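Local coordinates for protein phosphoribosylformylglycinamidine synthase 2 (PDB 3VIU) that belongs to the PurM-like family of AIR synthase-related proteins, with two paired N- and C-terminal domain repeats, and binds adenosine-5'-diphosphate and magnesium, at residues L33-C42 against A262-S270; I338-L346 against A353-A361. One frame throughout, in Å; residues are numbered along the deposited sequence.

Interaction 1. Residues L33-C42 against A262-S270; sequences LFKVMWSEHC and AAGLTSSLS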
ATOM      1  N   LEU A  33      19.379  -9.825  20.706  1.00 24.09           N
ATOM      2  CA  LEU A  33      17.935  -9.627  20.666  1.00 24.41           C
ATOM      3  C   LEU A  33      17.604  -8.130  20.587  1.00 25.70           C
ATOM      4  O   LEU A  33      16.756  -7.706  19.791  1.00 25.79           O
ATOM      5  CB  LEU A  33      17.273 -10.244  21.908  1.00 23.64           C
ATOM      6  CG  LEU A  33      17.374 -11.766  22.115  1.00 25.07           C
ATOM      7  CD1 LEU A  33      16.609 -12.160  23.372  1.00 24.12           C
ATOM      8  CD2 LEU A  33      16.816 -12.511  20.911  1.00 20.16           C
ATOM      9  N   PHE A  34      18.271  -7.329  21.414  1.00 25.04           N
ATOM     10  CA  PHE A  34      18.031  -5.894  21.412  1.00 27.24           C
ATOM     11  C   PHE A  34      18.451  -5.240  20.102  1.00 28.56           C
ATOM     12  O   PHE A  34      17.730  -4.403  19.563  1.00 28.31           O
ATOM     13  CB  PHE A  34      18.756  -5.220  22.575  1.00 25.01           C
ATOM     14  CG  PHE A  34      18.013  -5.301  23.874  1.00 25.87           C
ATOM     15  CD1 PHE A  34      18.327  -6.277  24.815  1.00 27.06           C
ATOM     16  CD2 PHE A  34      16.977  -4.416  24.149  1.00 23.46           C
ATOM     17  CE1 PHE A  34      17.615  -6.366  26.014  1.00 25.68           C
ATOM     18  CE2 PHE A  34      16.263  -4.499  25.337  1.00 23.82           C
ATOM     19  CZ  PHE A  34      16.582  -5.474  26.271  1.00 24.18           C
ATOM     20  N   LYS A  35      19.616  -5.621  19.590  1.00 30.77           N
ATOM     21  CA  LYS A  35      20.098  -5.051  18.343  1.00 32.50           C
ATOM     22  C   LYS A  35      18.992  -5.096  17.293  1.00 32.32           C
ATOM     23  O   LYS A  35      18.780  -4.128  16.564  1.00 33.79           O
ATOM     24  CB  LYS A  35      21.327  -5.813  17.831  1.00 34.34           C
ATOM     25  CG  LYS A  35      21.890  -5.248  16.524  1.00 40.40           C
ATOM     26  CD  LYS A  35      22.985  -6.126  15.916  1.00 45.00           C
ATOM     27  CE  LYS A  35      22.435  -7.479  15.458  1.00 48.75           C
ATOM     28  NZ  LYS A  35      23.450  -8.298  14.719  1.00 50.06           N
ATOM     29  N   VAL A  36      18.271  -6.212  17.236  1.00 32.03           N
ATOM     30  CA  VAL A  36      17.201  -6.381  16.257  1.00 31.77           C
ATOM     31  C   VAL A  36      15.860  -5.765  16.666  1.00 32.14           C
ATOM     32  O   VAL A  36      15.185  -5.145  15.843  1.00 32.67           O
ATOM     33  CB  VAL A  36      16.995  -7.883  15.923  1.00 31.64           C
ATOM     34  CG1 VAL A  36      15.899  -8.047  14.870  1.00 29.65           C
ATOM     35  CG2 VAL A  36      18.303  -8.482  15.413  1.00 30.43           C
HETATM   36  N   MSE A  37      15.469  -5.928  17.925  1.00 32.11           N
HETATM   37  CA  MSE A  37      14.195  -5.374  18.382  1.00 32.70           C
HETATM   38  C   MSE A  37      14.206  -3.854  18.504  1.00 30.93           C
HETATM   39  O   MSE A  37      13.155  -3.216  18.455  1.00 31.37           O
HETATM   40  CB  MSE A  37      13.792  -5.996  19.721  1.00 36.08           C
HETATM   41  CG  MSE A  37      13.360  -7.451  19.615  1.00 41.81           C
HETATM   42 SE   MSE A  37      11.777  -7.711  18.487  1.00 53.14          SE
HETATM   43  CE  MSE A  37      10.403  -7.200  19.764  1.00 46.06           C
ATOM     44  N   TRP A  38      15.394  -3.278  18.651  1.00 28.48           N
ATOM     45  CA  TRP A  38      15.540  -1.835  18.785  1.00 26.54           C
ATOM     46  C   TRP A  38      15.957  -1.133  17.493  1.00 25.78           C
ATOM     47  O   TRP A  38      16.178   0.078  17.481  1.00 25.55           O
ATOM     48  CB  TRP A  38      16.533  -1.530  19.907  1.00 24.88           C
ATOM     49  CG  TRP A  38      15.897  -1.549  21.260  1.00 24.76           C
ATOM     50  CD1 TRP A  38      14.787  -2.253  21.636  1.00 23.91           C
ATOM     51  CD2 TRP A  38      16.314  -0.811  22.416  1.00 24.80           C
ATOM     52  NE1 TRP A  38      14.484  -1.994  22.950  1.00 23.52           N
ATOM     53  CE2 TRP A  38      15.407  -1.113  23.454  1.00 23.83           C
ATOM     54  CE3 TRP A  38      17.369   0.078  22.676  1.00 25.03           C
ATOM     55  CZ2 TRP A  38      15.519  -0.560  24.733  1.00 23.65           C
ATOM     56  CZ3 TRP A  38      17.480   0.627  23.948  1.00 24.33           C
ATOM     57  CH2 TRP A  38      16.559   0.305  24.960  1.00 23.54           C
ATOM     58  N   SER A  39      16.068  -1.895  16.409  1.00 24.91           N
ATOM     59  CA  SER A  39      16.437  -1.331  15.113  1.00 25.64           C
ATOM     60  C   SER A  39      15.228  -0.536  14.611  1.00 24.80           C
ATOM     61  O   SER A  39      14.095  -0.823  15.005  1.00 24.55           O
ATOM     62  CB  SER A  39      16.777  -2.449  14.117  1.00 26.41           C
ATOM     63  OG  SER A  39      15.618  -3.183  13.748  1.00 27.16           O
ATOM     64  N   GLU A  40      15.453   0.451  13.749  1.00 21.93           N
ATOM     65  CA  GLU A  40      14.337   1.257  13.260  1.00 22.52           C
ATOM     66  C   GLU A  40      13.236   0.408  12.639  1.00 21.04           C
ATOM     67  O   GLU A  40      12.057   0.719  12.782  1.00 19.68           O
ATOM     68  CB  GLU A  40      14.810   2.291  12.232  1.00 22.66           C
ATOM     69  CG  GLU A  40      13.742   3.327  11.883  1.00 22.40           C
ATOM     70  CD  GLU A  40      13.561   4.383  12.964  1.00 22.66           C
ATOM     71  OE1 GLU A  40      12.478   5.010  13.017  1.00 21.27           O
ATOM     72  OE2 GLU A  40      14.508   4.596  13.753  1.00 22.60           O
ATOM     73  N   HIS A  41      13.626  -0.664  11.955  1.00 22.51           N
ATOM     74  CA  HIS A  41      12.665  -1.547  11.299  1.00 22.79           C
ATOM     75  C   HIS A  41      11.585  -2.021  12.262  1.00 21.54           C
ATOM     76  O   HIS A  41      10.396  -1.926  11.966  1.00 21.85           O
ATOM     77  CB  HIS A  41      13.369  -2.766  10.693  1.00 23.40           C
ATOM     78  CG  HIS A  41      12.457  -3.655   9.903  1.00 24.78           C
ATOM     79  ND1 HIS A  41      12.087  -3.378   8.606  1.00 25.82           N
ATOM     80  CD2 HIS A  41      11.793  -4.783  10.249  1.00 25.82           C
ATOM     81  CE1 HIS A  41      11.231  -4.294   8.186  1.00 25.47           C
ATOM     82  NE2 HIS A  41      11.035  -5.159   9.165  1.00 24.90           N
ATOM     83  N   CYS A  42      12.003  -2.514  13.422  1.00 22.15           N
ATOM     84  CA  CYS A  42      11.070  -3.019  14.425  1.00 22.70           C
ATOM     85  C   CYS A  42      10.571  -1.996  15.441  1.00 21.52           C
ATOM     86  O   CYS A  42       9.417  -2.045  15.858  1.00 23.02           O
ATOM     87  CB  CYS A  42      11.703  -4.183  15.195  1.00 23.41           C
ATOM     88  SG  CYS A  42      12.043  -5.663  14.214  1.00 29.65           S
ATOM     89  N   ALA A 262      10.130 -10.180  10.598  1.00 33.61           N
ATOM     90  CA  ALA A 262      11.379  -9.595  11.041  1.00 32.49           C
ATOM     91  C   ALA A 262      11.571  -9.937  12.514  1.00 31.40           C
ATOM     92  O   ALA A 262      10.668  -9.725  13.324  1.00 30.47           O
ATOM     93  CB  ALA A 262      11.338  -8.085  10.849  1.00 32.68           C
ATOM     94  N   ALA A 263      12.744 -10.474  12.846  1.00 28.85           N
ATOM     95  CA  ALA A 263      13.075 -10.837  14.222  1.00 26.69           C
ATOM     96  C   ALA A 263      12.430 -12.158  14.645  1.00 25.14           C
ATOM     97  O   ALA A 263      12.440 -12.515  15.824  1.00 25.28           O
ATOM     98  CB  ALA A 263      12.664  -9.708  15.176  1.00 23.32           C
ATOM     99  N   GLY A 264      11.872 -12.868  13.668  1.00 23.81           N
ATOM    100  CA  GLY A 264      11.232 -14.155  13.899  1.00 21.44           C
ATOM    101  C   GLY A 264      10.525 -14.420  15.223  1.00 21.53           C
ATOM    102  O   GLY A 264       9.621 -13.688  15.632  1.00 21.41           O
ATOM    103  N   LEU A 265      10.940 -15.498  15.883  1.00 20.75           N
ATOM    104  CA  LEU A 265      10.370 -15.917  17.159  1.00 20.09           C
ATOM    105  C   LEU A 265      10.446 -14.839  18.227  1.00 20.14           C
ATOM    106  O   LEU A 265       9.502 -14.645  18.988  1.00 21.13           O
ATOM    107  CB  LEU A 265      11.083 -17.176  17.660  1.00 21.28           C
ATOM    108  CG  LEU A 265      10.764 -18.505  16.982  1.00 17.59           C
ATOM    109  CD1 LEU A 265      11.811 -19.539  17.344  1.00 19.73           C
ATOM    110  CD2 LEU A 265       9.385 -18.959  17.410  1.00 18.44           C
ATOM    111  N   THR A 266      11.570 -14.138  18.284  1.00 19.26           N
ATOM    112  CA  THR A 266      11.738 -13.085  19.269  1.00 19.23           C
ATOM    113  C   THR A 266      10.625 -12.035  19.187  1.00 20.91           C
ATOM    114  O   THR A 266       9.956 -11.767  20.184  1.00 21.73           O
ATOM    115  CB  THR A 266      13.102 -12.398  19.108  1.00 19.52           C
ATOM    116  OG1 THR A 266      14.145 -13.362  19.301  1.00 17.08           O
ATOM    117  CG2 THR A 266      13.259 -11.279  20.123  1.00 17.27           C
ATOM    118  N   SER A 267      10.408 -11.453  18.009  1.00 21.30           N
ATOM    119  CA  SER A 267       9.371 -10.428  17.849  1.00 21.06           C
ATOM    120  C   SER A 267       7.948 -10.984  17.946  1.00 21.27           C
ATOM    121  O   SER A 267       7.047 -10.314  18.445  1.00 21.92           O
ATOM    122  CB  SER A 267       9.542  -9.701  16.513  1.00 22.42           C
ATOM    123  OG  SER A 267       9.403 -10.599  15.422  1.00 29.42           O
ATOM    124  N   SER A 268       7.742 -12.204  17.471  1.00 20.31           N
ATOM    125  CA  SER A 268       6.422 -12.808  17.527  1.00 20.66           C
ATOM    126  C   SER A 268       5.924 -12.967  18.951  1.00 19.70           C
ATOM    127  O   SER A 268       4.875 -12.435  19.310  1.00 19.12           O
ATOM    128  CB  SER A 268       6.428 -14.181  16.851  1.00 22.80           C
ATOM    129  OG  SER A 268       6.443 -14.059  15.444  1.00 27.46           O
ATOM    130  N   LEU A 269       6.690 -13.695  19.760  1.00 19.38           N
ATOM    131  CA  LEU A 269       6.322 -13.969  21.151  1.00 19.46           C
ATOM    132  C   LEU A 269       6.366 -12.773  22.100  1.00 19.83           C
ATOM    133  O   LEU A 269       5.422 -12.543  22.851  1.00 17.45           O
ATOM    134  CB  LEU A 269       7.194 -15.101  21.699  1.00 17.87           C
ATOM    135  CG  LEU A 269       7.209 -16.340  20.793  1.00 18.80           C
ATOM    136  CD1 LEU A 269       8.086 -17.413  21.406  1.00 18.59           C
ATOM    137  CD2 LEU A 269       5.795 -16.854  20.583  1.00 17.39           C
ATOM    138  N   SER A 270       7.455 -12.015  22.070  1.00 22.85           N
ATOM    139  CA  SER A 270       7.577 -10.860  22.950  1.00 26.00           C
ATOM    140  C   SER A 270       6.451  -9.872  22.661  1.00 26.73           C
ATOM    141  O   SER A 270       5.880  -9.275  23.575  1.00 25.80           O
ATOM    142  CB  SER A 270       8.933 -10.176  22.756  1.00 26.53           C
ATOM    143  OG  SER A 270       9.014  -9.567  21.481  1.00 30.61           O
TER
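Ala262 sets its CB against the edge of the His41 imidazole, near the ring plane, 3.4 Å from both CD2 and NE2; SG of Cys42 lies more loosely against the same methyl. Ala263 CB enters an apolar patch, 3.6 Å from Val36 CG1, with SE of selenomethionine Met37 and SG of Cys42 farther off. Thr266 turns CG2 toward CG of Met37, while CD2 of Leu33 lies 3.2 Å from Thr266 OG1 and somewhat farther from CG2, the Leu33 and Thr266 side chains crossing at a slant; Thr266 OG1 is hydrogen-bonded to Leu300 O. The Met37 chain, folded at chi2 and chi3 (-62° and -80°), brings SE to 3.6 Å from CB of Ser267. Ser267 OG turns back on its own segment, donating to Ala262 O at 2.6 Å. One turn on, Ser270 OG meets CE of Met37 and donates to Thr266 O at 2.7 Å, from the opposite face to Ser270 N. The axes of the short segments 33-37 and 264-270 cross at -73° and come within 10.5 Å, packing the linker region on the first C-terminal AIR synthase-related domain. Leu300 and Leu301 of helix 296-301 touch Leu33, and Leu360 of helix 357-361 touches Met37.

Interaction 2. Residues I338-L346 against A353-A361; sequences IPERVFRVL and AEVPTEALA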
ATOM      1  N   ILE A 338       3.369 -17.111  30.993  1.00 21.21           N
ATOM      2  CA  ILE A 338       3.682 -17.071  32.414  1.00 21.85           C
ATOM      3  C   ILE A 338       3.258 -15.694  32.923  1.00 23.55           C
ATOM      4  O   ILE A 338       3.132 -14.756  32.142  1.00 22.57           O
ATOM      5  CB  ILE A 338       5.202 -17.278  32.669  1.00 20.59           C
ATOM      6  CG1 ILE A 338       6.014 -16.237  31.907  1.00 20.12           C
ATOM      7  CG2 ILE A 338       5.626 -18.677  32.235  1.00 19.30           C
ATOM      8  CD1 ILE A 338       7.509 -16.359  32.139  1.00 20.76           C
ATOM      9  N   PRO A 339       3.021 -15.557  34.236  1.00 25.53           N
ATOM     10  CA  PRO A 339       2.608 -14.270  34.811  1.00 26.06           C
ATOM     11  C   PRO A 339       3.708 -13.205  34.859  1.00 28.12           C
ATOM     12  O   PRO A 339       3.425 -12.008  34.810  1.00 28.09           O
ATOM     13  CB  PRO A 339       2.103 -14.662  36.197  1.00 26.53           C
ATOM     14  CG  PRO A 339       2.981 -15.824  36.549  1.00 26.33           C
ATOM     15  CD  PRO A 339       3.001 -16.620  35.256  1.00 26.14           C
ATOM     16  N   GLU A 340       4.959 -13.633  34.961  1.00 29.94           N
ATOM     17  CA  GLU A 340       6.073 -12.694  34.996  1.00 32.42           C
ATOM     18  C   GLU A 340       6.233 -12.080  33.607  1.00 32.76           C
ATOM     19  O   GLU A 340       6.471 -12.790  32.633  1.00 33.01           O
ATOM     20  CB  GLU A 340       7.369 -13.405  35.388  1.00 33.34           C
ATOM     21  CG  GLU A 340       7.226 -14.359  36.554  1.00 36.01           C
ATOM     22  CD  GLU A 340       6.704 -15.709  36.130  1.00 36.10           C
ATOM     23  OE1 GLU A 340       5.628 -15.768  35.513  1.00 36.15           O
ATOM     24  OE2 GLU A 340       7.374 -16.720  36.414  1.00 40.76           O
ATOM     25  N   ARG A 341       6.104 -10.761  33.521  1.00 33.15           N
ATOM     26  CA  ARG A 341       6.220 -10.074  32.242  1.00 33.71           C
ATOM     27  C   ARG A 341       7.654 -10.119  31.729  1.00 33.24           C
ATOM     28  O   ARG A 341       8.391  -9.133  31.793  1.00 32.76           O
ATOM     29  CB  ARG A 341       5.737  -8.632  32.385  1.00 35.52           C
ATOM     30  CG  ARG A 341       4.324  -8.556  32.917  1.00 37.79           C
ATOM     31  CD  ARG A 341       3.699  -7.206  32.701  1.00 42.19           C
ATOM     32  NE  ARG A 341       2.350  -7.175  33.254  1.00 47.18           N
ATOM     33  CZ  ARG A 341       1.517  -6.144  33.143  1.00 49.93           C
ATOM     34  NH1 ARG A 341       1.899  -5.049  32.493  1.00 49.09           N
ATOM     35  NH2 ARG A 341       0.302  -6.210  33.682  1.00 49.61           N
ATOM     36  N   VAL A 342       8.033 -11.277  31.205  1.00 31.11           N
ATOM     37  CA  VAL A 342       9.382 -11.487  30.700  1.00 28.41           C
ATOM     38  C   VAL A 342       9.391 -12.434  29.506  1.00 26.13           C
ATOM     39  O   VAL A 342       8.446 -13.204  29.289  1.00 23.98           O
ATOM     40  CB  VAL A 342      10.285 -12.101  31.809  1.00 28.97           C
ATOM     41  CG1 VAL A 342      11.591 -12.583  31.223  1.00 30.98           C
ATOM     42  CG2 VAL A 342      10.551 -11.077  32.890  1.00 28.11           C
ATOM     43  N   PHE A 343      10.456 -12.350  28.718  1.00 23.33           N
ATOM     44  CA  PHE A 343      10.633 -13.242  27.586  1.00 20.93           C
ATOM     45  C   PHE A 343      11.766 -14.151  28.052  1.00 20.46           C
ATOM     46  O   PHE A 343      12.935 -13.762  28.032  1.00 18.85           O
ATOM     47  CB  PHE A 343      11.055 -12.480  26.323  1.00 19.67           C
ATOM     48  CG  PHE A 343      11.204 -13.360  25.109  1.00 18.09           C
ATOM     49  CD1 PHE A 343      12.252 -13.165  24.217  1.00 18.71           C
ATOM     50  CD2 PHE A 343      10.304 -14.395  24.870  1.00 18.64           C
ATOM     51  CE1 PHE A 343      12.406 -13.987  23.105  1.00 19.04           C
ATOM     52  CE2 PHE A 343      10.443 -15.225  23.764  1.00 18.95           C
ATOM     53  CZ  PHE A 343      11.499 -15.022  22.878  1.00 21.10           C
ATOM     54  N   ARG A 344      11.407 -15.348  28.507  1.00 19.93           N
ATOM     55  CA  ARG A 344      12.390 -16.305  29.001  1.00 18.95           C
ATOM     56  C   ARG A 344      12.657 -17.355  27.936  1.00 18.46           C
ATOM     57  O   ARG A 344      11.741 -18.035  27.474  1.00 17.21           O
ATOM     58  CB  ARG A 344      11.874 -16.978  30.275  1.00 18.80           C
ATOM     59  CG  ARG A 344      12.872 -17.919  30.938  1.00 19.95           C
ATOM     60  CD  ARG A 344      12.228 -18.614  32.123  1.00 20.18           C
ATOM     61  NE  ARG A 344      11.806 -17.649  33.129  1.00 21.01           N
ATOM     62  CZ  ARG A 344      10.737 -17.798  33.902  1.00 24.59           C
ATOM     63  NH1 ARG A 344      10.430 -16.868  34.793  1.00 28.06           N
ATOM     64  NH2 ARG A 344       9.961 -18.866  33.774  1.00 25.10           N
ATOM     65  N   VAL A 345      13.918 -17.488  27.555  1.00 17.43           N
ATOM     66  CA  VAL A 345      14.287 -18.449  26.534  1.00 18.89           C
ATOM     67  C   VAL A 345      15.081 -19.632  27.091  1.00 19.79           C
ATOM     68  O   VAL A 345      16.147 -19.460  27.694  1.00 19.74           O
ATOM     69  CB  VAL A 345      15.089 -17.760  25.414  1.00 18.55           C
ATOM     70  CG1 VAL A 345      15.350 -18.738  24.282  1.00 21.06           C
ATOM     71  CG2 VAL A 345      14.314 -16.548  24.904  1.00 18.72           C
ATOM     72  N   LEU A 346      14.538 -20.829  26.896  1.00 19.71           N
ATOM     73  CA  LEU A 346      15.176 -22.056  27.353  1.00 20.78           C
ATOM     74  C   LEU A 346      15.776 -22.819  26.182  1.00 21.07           C
ATOM     75  O   LEU A 346      15.192 -22.887  25.099  1.00 21.21           O
ATOM     76  CB  LEU A 346      14.170 -22.960  28.074  1.00 21.68           C
ATOM     77  CG  LEU A 346      13.560 -22.445  29.380  1.00 24.54           C
ATOM     78  CD1 LEU A 346      12.655 -23.517  29.973  1.00 24.42           C
ATOM     79  CD2 LEU A 346      14.664 -22.084  30.363  1.00 25.11           C
ATOM     80  N   ALA A 353      18.362 -16.692  28.096  1.00 26.96           N
ATOM     81  CA  ALA A 353      17.922 -15.310  27.987  1.00 27.32           C
ATOM     82  C   ALA A 353      16.636 -15.091  28.762  1.00 28.05           C
ATOM     83  O   ALA A 353      15.747 -15.947  28.785  1.00 27.68           O
ATOM     84  CB  ALA A 353      17.721 -14.931  26.526  1.00 27.93           C
ATOM     85  N   GLU A 354      16.542 -13.931  29.394  1.00 27.93           N
ATOM     86  CA  GLU A 354      15.371 -13.581  30.174  1.00 29.72           C
ATOM     87  C   GLU A 354      15.345 -12.074  30.320  1.00 30.49           C
ATOM     88  O   GLU A 354      15.861 -11.516  31.290  1.00 32.63           O
ATOM     89  CB  GLU A 354      15.433 -14.250  31.548  1.00 30.91           C
ATOM     90  CG  GLU A 354      14.362 -13.777  32.512  1.00 34.49           C
ATOM     91  CD  GLU A 354      14.246 -14.662  33.730  1.00 35.91           C
ATOM     92  OE1 GLU A 354      13.643 -15.754  33.618  1.00 36.78           O
ATOM     93  OE2 GLU A 354      14.766 -14.264  34.796  1.00 38.40           O
ATOM     94  N   VAL A 355      14.746 -11.411  29.343  1.00 28.83           N
ATOM     95  CA  VAL A 355      14.679  -9.966  29.375  1.00 27.88           C
ATOM     96  C   VAL A 355      13.236  -9.539  29.543  1.00 27.56           C
ATOM     97  O   VAL A 355      12.321 -10.217  29.074  1.00 27.84           O
ATOM     98  CB  VAL A 355      15.253  -9.373  28.080  1.00 26.85           C
ATOM     99  CG1 VAL A 355      16.564 -10.069  27.739  1.00 27.01           C
ATOM    100  CG2 VAL A 355      14.268  -9.528  26.950  1.00 26.82           C
ATOM    101  N   PRO A 356      13.006  -8.423  30.249  1.00 26.58           N
ATOM    102  CA  PRO A 356      11.631  -7.957  30.443  1.00 26.84           C
ATOM    103  C   PRO A 356      10.982  -7.644  29.091  1.00 27.43           C
ATOM    104  O   PRO A 356      11.631  -7.096  28.200  1.00 27.63           O
ATOM    105  CB  PRO A 356      11.810  -6.714  31.314  1.00 25.29           C
ATOM    106  CG  PRO A 356      13.029  -7.050  32.116  1.00 24.39           C
ATOM    107  CD  PRO A 356      13.947  -7.656  31.083  1.00 24.49           C
ATOM    108  N   THR A 357       9.710  -8.006  28.948  1.00 27.28           N
ATOM    109  CA  THR A 357       8.969  -7.769  27.715  1.00 27.63           C
ATOM    110  C   THR A 357       8.969  -6.286  27.347  1.00 29.66           C
ATOM    111  O   THR A 357       9.277  -5.923  26.211  1.00 30.03           O
ATOM    112  CB  THR A 357       7.510  -8.253  27.842  1.00 26.14           C
ATOM    113  OG1 THR A 357       6.871  -7.563  28.923  1.00 28.19           O
ATOM    114  CG2 THR A 357       7.466  -9.746  28.113  1.00 24.22           C
ATOM    115  N   GLU A 358       8.633  -5.430  28.308  1.00 31.16           N
ATOM    116  CA  GLU A 358       8.604  -3.988  28.062  1.00 32.61           C
ATOM    117  C   GLU A 358       9.923  -3.473  27.494  1.00 31.71           C
ATOM    118  O   GLU A 358       9.940  -2.650  26.580  1.00 30.35           O
ATOM    119  CB  GLU A 358       8.307  -3.223  29.350  1.00 34.64           C
ATOM    120  CG  GLU A 358       8.188  -1.726  29.120  1.00 39.23           C
ATOM    121  CD  GLU A 358       8.249  -0.922  30.396  1.00 41.43           C
ATOM    122  OE1 GLU A 358       9.336  -0.865  31.011  1.00 43.32           O
ATOM    123  OE2 GLU A 358       7.211  -0.349  30.784  1.00 42.55           O
ATOM    124  N   ALA A 359      11.027  -3.958  28.051  1.00 30.94           N
ATOM    125  CA  ALA A 359      12.349  -3.537  27.613  1.00 31.41           C
ATOM    126  C   ALA A 359      12.572  -3.837  26.139  1.00 31.45           C
ATOM    127  O   ALA A 359      13.266  -3.096  25.436  1.00 31.21           O
ATOM    128  CB  ALA A 359      13.422  -4.235  28.453  1.00 31.24           C
ATOM    129  N   LEU A 360      11.965  -4.924  25.674  1.00 30.12           N
ATOM    130  CA  LEU A 360      12.114  -5.352  24.293  1.00 29.39           C
ATOM    131  C   LEU A 360      11.136  -4.712  23.302  1.00 28.91           C
ATOM    132  O   LEU A 360      11.488  -4.484  22.148  1.00 29.70           O
ATOM    133  CB  LEU A 360      11.995  -6.878  24.236  1.00 28.20           C
ATOM    134  CG  LEU A 360      13.043  -7.633  23.419  1.00 28.87           C
ATOM    135  CD1 LEU A 360      14.440  -7.059  23.649  1.00 27.97           C
ATOM    136  CD2 LEU A 360      12.997  -9.088  23.814  1.00 27.62           C
ATOM    137  N   ALA A 361       9.923  -4.407  23.755  1.00 28.64           N
ATOM    138  CA  ALA A 361       8.900  -3.832  22.887  1.00 29.03           C
ATOM    139  C   ALA A 361       8.785  -2.313  22.906  1.00 30.04           C
ATOM    140  O   ALA A 361       8.254  -1.717  21.964  1.00 30.68           O
ATOM    141  CB  ALA A 361       7.541  -4.446  23.222  1.00 27.80           C
TER
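Strands 342-346 and 353-356 run antiparallel, 174° between their directions and the axes of these short segments 4.6 Å apart at closest approach, with Phe343 and Val355 as a hydrogen-bonded pair. Phe343 N donates to Val355 O at 2.9 Å in an almost straight bond, and Val355 N returns to Phe343 O at 3.2 Å, more bent and from above the carbonyl plane. Farther along, Val345 N donates to Ala353 O. The Arg344 and Glu354 side chains share one face, lying side by side and pointing the same way. A bend at chi3 (-61°) turns the guanidinium so that Arg344 NE meets Glu354 OE1 at 2.7 Å, close to the guanidinium plane; the carboxylate is rotated 59° from that plane. NH1 makes a weak, longer salt bridge to Glu340 OE2, and NH2 pairs with Glu281; three acids thus engage this arginine's nitrogens, which would favour its charged state, while Ile338 CD1 lies over a guanidinium face. On the other face, Val345 CB packs against the Ala353 methyl, and Phe343 CD1 approaches Leu360 CD2 at 4.2 Å. Thr357 places CG2 beside Val342 N. The arrangement is a beta hairpin closing the edge of the mixed sheet of the first PurM-like C-terminal domain: strand 342-347 lies parallel to 279-283, and the outermost strand 350-356 leads directly into helix 357-361.

Overall arrangement
Interactions 1 and 2 lie about 13 Å apart, centre to centre, on the same side of the chain's centre, and touch directly. Trp38 NE1 probably donates a hydrogen bond to Ala359 O at 3.0 Å, while Phe34 CE2 packs 3.6 Å from Leu360 CD1. Helix 357-361, which follows the hairpin, therefore meets helix 28-37 and the turn after it, and Phe343 of interaction 2 also reaches Thr266 and Leu269 on helix 264-275. Interaction 1 is the nearer to the nucleotide: the His41 side chain is about 5 Å from bound adenosine-5'-diphosphate and about 4 Å from a phosphate ion, probably from the crystallisation liquor, whereas the Leu360 side chain is about 13 Å from the nucleotide.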